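Local atomic coordinates of cytoplasmic protein (PDB entry 7LPO), a protein that probably hydrolyses steryl beta-glucosides, as a fungal sterylglucosidase of glycoside hydrolase family 5. Residues Glu274-Cys279 against Pro297-Gly302; Glu301-Gly306 against Gly364-Ala369. All blocks are in the same frame, centred on the assembly; numbering follows the deposited sequence.

Interaction 1: residues Glu274-Cys279 against Pro297-Gly302; sequences EGLIGC and PTPIEG
A capped helix start meets a double beta turn here: Pro299, the first residue of helix 299-306, packs against Leu276 and Cys279. These two come from the long loop that follows strand 263-267 of the family 5 barrel. The contact is small and apolar, with 86 Å² buried over both sides. Leu276 reaches across with one branch of its fork. Its CD2 lies 4.0 Å from CB of Pro299 and almost as near to the ring's CG. With CG anti to the carbonyl carbon (chi1 -69°), the leucine arm runs from the turn toward the helix start. Cys279 adds a looser touch, SG to CG of Pro299 at 4.3 Å.

The loop side is shaped by two overlapping turns. A type II' turn runs from Glu274 to Ile277 and has Gly275 at a positive phi. A type II turn follows from Leu276 to Cys279, with Gly278 at its third position. The second turn is closed by Cys279 N to Leu276 O, so the two residues that touch Pro299 are also joined by their backbones. Gln209 of helix 206-221 packs on both Leu276 and Pro299, and Phe387 and Leu282 flank the leucine and the proline respectively. Glu274, at the start of the first turn, forms a salt bridge with Arg433.

On the helix side, Thr298 is the N-cap and forms a capping box with Glu301. This reciprocal pair ties down two backbone N-H groups around the proline. Glu301 N donates to Thr298 OG1 at 3.1 Å. In return, Thr298 N gives a fairly straight bond (166°) to Glu301 OE1, which it meets on the anti side, 23° out of the carboxylate plane.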
ATOM      1  N   GLU A 274       4.479  13.189  -5.586  1.00 14.56           N
ATOM      2  CA  GLU A 274       5.448  14.272  -5.468  1.00 16.95           C
ATOM      3  C   GLU A 274       5.110  15.447  -6.376  1.00 15.58           C
ATOM      4  O   GLU A 274       5.788  16.477  -6.317  1.00 14.68           O
ATOM      5  CB  GLU A 274       6.862  13.761  -5.791  1.00 21.70           C
ATOM      6  CG  GLU A 274       7.149  12.362  -5.256  1.00 28.98           C
ATOM      7  CD  GLU A 274       8.645  12.007  -5.232  1.00 33.68           C
ATOM      8  OE1 GLU A 274       9.042  11.153  -4.403  1.00 32.91           O
ATOM      9  OE2 GLU A 274       9.420  12.575  -6.041  1.00 36.64           O
ATOM     10  N   GLY A 275       4.085  15.312  -7.212  1.00 17.02           N
ATOM     11  CA  GLY A 275       3.766  16.354  -8.169  1.00 15.90           C
ATOM     12  C   GLY A 275       4.962  16.751  -9.002  1.00 15.91           C
ATOM     13  O   GLY A 275       5.720  15.910  -9.493  1.00 18.07           O
ATOM     14  N   LEU A 276       5.145  18.053  -9.169  1.00 14.83           N
ATOM     15  CA  LEU A 276       6.280  18.580  -9.905  1.00 14.88           C
ATOM     16  C   LEU A 276       7.451  18.941  -9.004  1.00 17.41           C
ATOM     17  O   LEU A 276       8.461  19.448  -9.500  1.00 14.91           O
ATOM     18  CB  LEU A 276       5.840  19.800 -10.703  1.00 15.92           C
ATOM     19  CG  LEU A 276       4.899  19.458 -11.859  1.00 19.89           C
ATOM     20  CD1 LEU A 276       4.305  20.711 -12.451  1.00 19.66           C
ATOM     21  CD2 LEU A 276       5.643  18.649 -12.917  1.00 24.50           C
ATOM     22  N   ILE A 277       7.342  18.681  -7.701  1.00 17.87           N
ATOM     23  CA  ILE A 277       8.357  19.122  -6.754  1.00 17.20           C
ATOM     24  C   ILE A 277       9.663  18.398  -7.035  1.00 18.82           C
ATOM     25  O   ILE A 277       9.709  17.162  -7.087  1.00 19.02           O
ATOM     26  CB  ILE A 277       7.902  18.861  -5.314  1.00 15.40           C
ATOM     27  CG1 ILE A 277       6.657  19.669  -4.964  1.00 15.40           C
ATOM     28  CG2 ILE A 277       9.019  19.190  -4.358  1.00 17.00           C
ATOM     29  CD1 ILE A 277       5.911  19.104  -3.765  1.00 15.33           C
ATOM     30  N   GLY A 278      10.736  19.162  -7.191  1.00 23.66           N
ATOM     31  CA  GLY A 278      12.022  18.595  -7.516  1.00 23.00           C
ATOM     32  C   GLY A 278      12.269  18.389  -8.988  1.00 23.28           C
ATOM     33  O   GLY A 278      13.347  17.911  -9.351  1.00 23.18           O
ATOM     34  N   CYS A 279      11.313  18.728  -9.850  1.00 19.13           N
ATOM     35  CA  CYS A 279      11.551  18.596 -11.280  1.00 22.30           C
ATOM     36  C   CYS A 279      12.736  19.466 -11.668  1.00 23.45           C
ATOM     37  O   CYS A 279      12.765  20.660 -11.359  1.00 20.91           O
ATOM     38  CB  CYS A 279      10.319  19.003 -12.084  1.00 23.32           C
ATOM     39  SG  CYS A 279      10.562  18.755 -13.875  1.00 21.62           S
ATOM     40  N   PRO A 297       3.286  12.805 -21.986  1.00 16.44           N
ATOM     41  CA  PRO A 297       3.693  14.203 -22.185  1.00 15.60           C
ATOM     42  C   PRO A 297       4.713  14.624 -21.136  1.00 16.44           C
ATOM     43  O   PRO A 297       4.653  14.205 -19.977  1.00 18.15           O
ATOM     44  CB  PRO A 297       2.387  14.997 -22.057  1.00 15.50           C
ATOM     45  CG  PRO A 297       1.381  14.068 -21.485  1.00 16.21           C
ATOM     46  CD  PRO A 297       1.848  12.649 -21.699  1.00 16.16           C
ATOM     47  N   THR A 298       5.689  15.422 -21.567  1.00 15.82           N
ATOM     48  CA  THR A 298       6.568  16.106 -20.634  1.00 15.31           C
ATOM     49  C   THR A 298       5.736  17.072 -19.795  1.00 15.29           C
ATOM     50  O   THR A 298       4.601  17.389 -20.157  1.00 15.32           O
ATOM     51  CB  THR A 298       7.645  16.864 -21.400  1.00 15.55           C
ATOM     52  OG1 THR A 298       7.028  17.884 -22.199  1.00 15.65           O
ATOM     53  CG2 THR A 298       8.418  15.915 -22.318  1.00 17.43           C
ATOM     54  N   PRO A 299       6.270  17.563 -18.675  1.00 15.25           N
ATOM     55  CA  PRO A 299       5.504  18.555 -17.893  1.00 15.24           C
ATOM     56  C   PRO A 299       5.018  19.736 -18.725  1.00 15.32           C
ATOM     57  O   PRO A 299       3.849  20.127 -18.606  1.00 15.41           O
ATOM     58  CB  PRO A 299       6.496  18.979 -16.797  1.00 15.21           C
ATOM     59  CG  PRO A 299       7.370  17.770 -16.610  1.00 15.16           C
ATOM     60  CD  PRO A 299       7.518  17.160 -17.995  1.00 15.21           C
ATOM     61  N   ILE A 300       5.860  20.292 -19.597  1.00 15.39           N
ATOM     62  CA  ILE A 300       5.435  21.457 -20.366  1.00 15.47           C
ATOM     63  C   ILE A 300       4.449  21.052 -21.460  1.00 16.51           C
ATOM     64  O   ILE A 300       3.486  21.776 -21.742  1.00 15.55           O
ATOM     65  CB  ILE A 300       6.652  22.206 -20.941  1.00 15.53           C
ATOM     66  CG1 ILE A 300       6.193  23.468 -21.677  1.00 15.62           C
ATOM     67  CG2 ILE A 300       7.436  21.314 -21.887  1.00 15.56           C
ATOM     68  CD1 ILE A 300       5.493  24.469 -20.808  1.00 15.61           C
ATOM     69  N   GLU A 301       4.654  19.889 -22.085  1.00 15.50           N
ATOM     70  CA  GLU A 301       3.667  19.413 -23.049  1.00 15.66           C
ATOM     71  C   GLU A 301       2.305  19.228 -22.392  1.00 15.49           C
ATOM     72  O   GLU A 301       1.272  19.500 -23.008  1.00 15.53           O
ATOM     73  CB  GLU A 301       4.123  18.106 -23.694  1.00 15.53           C
ATOM     74  CG  GLU A 301       5.254  18.272 -24.697  1.00 17.65           C
ATOM     75  CD  GLU A 301       5.687  16.945 -25.328  1.00 23.12           C
ATOM     76  OE1 GLU A 301       5.563  15.882 -24.669  1.00 22.49           O
ATOM     77  OE2 GLU A 301       6.154  16.967 -26.491  1.00 26.78           O
ATOM     78  N   GLY A 302       2.280  18.760 -21.142  1.00 15.41           N
ATOM     79  CA  GLY A 302       1.010  18.557 -20.465  1.00 15.36           C
ATOM     80  C   GLY A 302       0.306  19.861 -20.140  1.00 15.38           C
ATOM     81  O   GLY A 302      -0.924  19.943 -20.207  1.00 15.39           O
TER

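Interaction 2: residues Glu301-Gly306 against Gly364-Ala369; sequences EGMRLG and GTCIWA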
ATOM      1  N   GLU A 301       4.654  19.889 -22.085  1.00 15.50           N
ATOM      2  CA  GLU A 301       3.667  19.413 -23.049  1.00 15.66           C
ATOM      3  C   GLU A 301       2.305  19.228 -22.392  1.00 15.49           C
ATOM      4  O   GLU A 301       1.272  19.500 -23.008  1.00 15.53           O
ATOM      5  CB  GLU A 301       4.123  18.106 -23.694  1.00 15.53           C
ATOM      6  CG  GLU A 301       5.254  18.272 -24.697  1.00 17.65           C
ATOM      7  CD  GLU A 301       5.687  16.945 -25.328  1.00 23.12           C
ATOM      8  OE1 GLU A 301       5.563  15.882 -24.669  1.00 22.49           O
ATOM      9  OE2 GLU A 301       6.154  16.967 -26.491  1.00 26.78           O
ATOM     10  N   GLY A 302       2.280  18.760 -21.142  1.00 15.41           N
ATOM     11  CA  GLY A 302       1.010  18.557 -20.465  1.00 15.36           C
ATOM     12  C   GLY A 302       0.306  19.861 -20.140  1.00 15.38           C
ATOM     13  O   GLY A 302      -0.924  19.943 -20.207  1.00 15.39           O
ATOM     14  N   MET A 303       1.077  20.893 -19.779  1.00 19.12           N
ATOM     15  CA  MET A 303       0.511  22.216 -19.553  1.00 17.06           C
ATOM     16  C   MET A 303      -0.081  22.792 -20.836  1.00 17.48           C
ATOM     17  O   MET A 303      -1.172  23.370 -20.818  1.00 18.47           O
ATOM     18  CB  MET A 303       1.585  23.149 -18.994  1.00 17.07           C
ATOM     19  CG  MET A 303       2.036  22.811 -17.571  1.00 19.78           C
ATOM     20  SD  MET A 303       3.494  23.752 -17.051  1.00 17.20           S
ATOM     21  CE  MET A 303       3.858  22.964 -15.480  1.00 21.65           C
ATOM     22  N   ARG A 304       0.629  22.658 -21.959  1.00 15.58           N
ATOM     23  CA  ARG A 304       0.064  23.101 -23.231  1.00 15.67           C
ATOM     24  C   ARG A 304      -1.213  22.342 -23.547  1.00 15.66           C
ATOM     25  O   ARG A 304      -2.194  22.926 -24.023  1.00 15.71           O
ATOM     26  CB  ARG A 304       1.067  22.911 -24.363  1.00 15.73           C
ATOM     27  CG  ARG A 304       2.275  23.831 -24.296  1.00 17.15           C
ATOM     28  CD  ARG A 304       3.374  23.279 -25.175  1.00 19.98           C
ATOM     29  NE  ARG A 304       4.608  24.052 -25.093  1.00 21.78           N
ATOM     30  CZ  ARG A 304       5.809  23.567 -25.391  1.00 22.71           C
ATOM     31  NH1 ARG A 304       5.934  22.303 -25.780  1.00 18.57           N
ATOM     32  NH2 ARG A 304       6.882  24.346 -25.293  1.00 26.94           N
ATOM     33  N   LEU A 305      -1.213  21.031 -23.301  1.00 15.94           N
ATOM     34  CA  LEU A 305      -2.427  20.247 -23.487  1.00 16.31           C
ATOM     35  C   LEU A 305      -3.542  20.746 -22.575  1.00 15.77           C
ATOM     36  O   LEU A 305      -4.707  20.807 -22.975  1.00 15.80           O
ATOM     37  CB  LEU A 305      -2.133  18.768 -23.215  1.00 15.74           C
ATOM     38  CG  LEU A 305      -1.315  18.023 -24.274  1.00 16.29           C
ATOM     39  CD1 LEU A 305      -0.903  16.633 -23.756  1.00 15.86           C
ATOM     40  CD2 LEU A 305      -2.088  17.882 -25.558  1.00 17.30           C
ATOM     41  N   GLY A 306      -3.206  21.076 -21.329  1.00 16.34           N
ATOM     42  CA  GLY A 306      -4.202  21.576 -20.402  1.00 18.26           C
ATOM     43  C   GLY A 306      -4.774  22.924 -20.789  1.00 18.45           C
ATOM     44  O   GLY A 306      -5.799  23.330 -20.230  1.00 18.85           O
ATOM     45  N   GLY A 364      -9.721  29.312 -15.232  1.00 22.94           N
ATOM     46  CA  GLY A 364      -9.886  29.134 -16.657  1.00 22.86           C
ATOM     47  C   GLY A 364      -8.625  29.288 -17.468  1.00 20.99           C
ATOM     48  O   GLY A 364      -8.703  29.358 -18.696  1.00 19.75           O
ATOM     49  N   THR A 365      -7.471  29.366 -16.821  1.00 22.02           N
ATOM     50  CA  THR A 365      -6.189  29.444 -17.502  1.00 22.03           C
ATOM     51  C   THR A 365      -5.179  28.702 -16.636  1.00 21.61           C
ATOM     52  O   THR A 365      -5.449  28.385 -15.476  1.00 22.57           O
ATOM     53  CB  THR A 365      -5.802  30.903 -17.762  1.00 22.23           C
ATOM     54  OG1 THR A 365      -4.618  30.961 -18.563  1.00 22.00           O
ATOM     55  CG2 THR A 365      -5.572  31.647 -16.471  1.00 24.00           C
ATOM     56  N   CYS A 366      -4.019  28.399 -17.213  1.00 19.21           N
ATOM     57  CA  CYS A 366      -3.029  27.589 -16.514  1.00 18.14           C
ATOM     58  C   CYS A 366      -2.505  28.316 -15.286  1.00 18.23           C
ATOM     59  O   CYS A 366      -2.024  29.453 -15.377  1.00 17.75           O
ATOM     60  CB  CYS A 366      -1.865  27.243 -17.442  1.00 19.02           C
ATOM     61  SG  CYS A 366      -0.587  26.237 -16.665  1.00 19.60           S
ATOM     62  N   ILE A 367      -2.578  27.643 -14.133  1.00 19.60           N
ATOM     63  CA  ILE A 367      -2.113  28.244 -12.891  1.00 20.12           C
ATOM     64  C   ILE A 367      -0.593  28.357 -12.859  1.00 20.16           C
ATOM     65  O   ILE A 367      -0.056  29.233 -12.167  1.00 20.31           O
ATOM     66  CB  ILE A 367      -2.657  27.442 -11.692  1.00 22.43           C
ATOM     67  CG1 ILE A 367      -2.524  28.245 -10.396  1.00 21.35           C
ATOM     68  CG2 ILE A 367      -1.958  26.092 -11.558  1.00 23.16           C
ATOM     69  CD1 ILE A 367      -3.312  29.567 -10.409  1.00 21.31           C
ATOM     70  N   TRP A 368       0.121  27.524 -13.625  1.00 18.78           N
ATOM     71  CA  TRP A 368       1.581  27.598 -13.638  1.00 15.87           C
ATOM     72  C   TRP A 368       2.069  28.723 -14.534  1.00 15.59           C
ATOM     73  O   TRP A 368       3.026  29.425 -14.188  1.00 16.15           O
ATOM     74  CB  TRP A 368       2.157  26.252 -14.064  1.00 15.47           C
ATOM     75  CG  TRP A 368       1.672  25.179 -13.151  1.00 16.11           C
ATOM     76  CD1 TRP A 368       0.952  24.073 -13.489  1.00 15.36           C
ATOM     77  CD2 TRP A 368       1.840  25.130 -11.727  1.00 15.32           C
ATOM     78  NE1 TRP A 368       0.658  23.338 -12.363  1.00 15.28           N
ATOM     79  CE2 TRP A 368       1.205  23.961 -11.272  1.00 15.94           C
ATOM     80  CE3 TRP A 368       2.470  25.961 -10.797  1.00 15.31           C
ATOM     81  CZ2 TRP A 368       1.194  23.597  -9.932  1.00 15.18           C
ATOM     82  CZ3 TRP A 368       2.454  25.605  -9.473  1.00 15.24           C
ATOM     83  CH2 TRP A 368       1.821  24.434  -9.049  1.00 15.73           C
ATOM     84  N   ALA A 369       1.397  28.931 -15.669  1.00 16.39           N
ATOM     85  CA  ALA A 369       1.627  30.143 -16.446  1.00 17.19           C
ATOM     86  C   ALA A 369       1.339  31.379 -15.607  1.00 15.85           C
ATOM     87  O   ALA A 369       2.061  32.379 -15.683  1.00 16.67           O
ATOM     88  CB  ALA A 369       0.750  30.138 -17.701  1.00 18.96           C
TER
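Met303 comes obliquely to the pyrrole part of the Trp368 indole, while the CG2 methyl of Ile367 lies over one face of that ring, 3.7 Å above the plane and offset toward the rim. The terminal CE of Met303 lies 3.7 Å from Trp368 CD1 and is also close to CG and CB. Met303 SD lies beside Trp368 CB at 4.1 Å, with the centroid of the five-membered ring 5.2 Å away and the sulfur 58° off the ring normal.

Met303 is extended beyond CG, with both outer torsions near 180°, which carries CE from the helix to the tryptophan. The two side chains cross at about a right angle. Elsewhere on the indole, NE1 is hydrogen-bonded to Thr210 OG1, and Phe387 packs with the ring edge-to-face. Together with the methionine, these partners should limit its rotation.

Nearer the helix backbone, Met303 CG lies 4.4 Å from Cys366 SG. That sulfur also caps the short helix, accepting a nearly straight bond from Ala369 N at 3.5 Å. Trp374 packs on both Met303 and Cys366. All three residues that meet across the contact are buried.

The arrangement is a Met-aromatic contact beside a cysteine N-cap. It joins helix 299-306 to the start of the short helix 367-370.

Overall arrangement
Both interactions lie in the long connection between strands 263-267 and 424-427. Interaction 1 comes first and closes a short loop, returning after strand 294-295 to the start of helix 299-306. Interaction 2 leaves that helix and closes a longer loop, which includes strands 311-319 and 322-331 and ends at helix 367-370. The two loops follow one another and overlap only at Glu301 and Gly302, so they neither nest nor cross. The centres of interactions 1 and 2 are about 11 Å apart. Leu276 CD1 touches Met303 CE at 3.8 Å, making the packing continuous. Helix 299-306 thus meets the 274-279 turns and the 364-369 segment on adjacent sides, with helix 206-221 bordering both contacts.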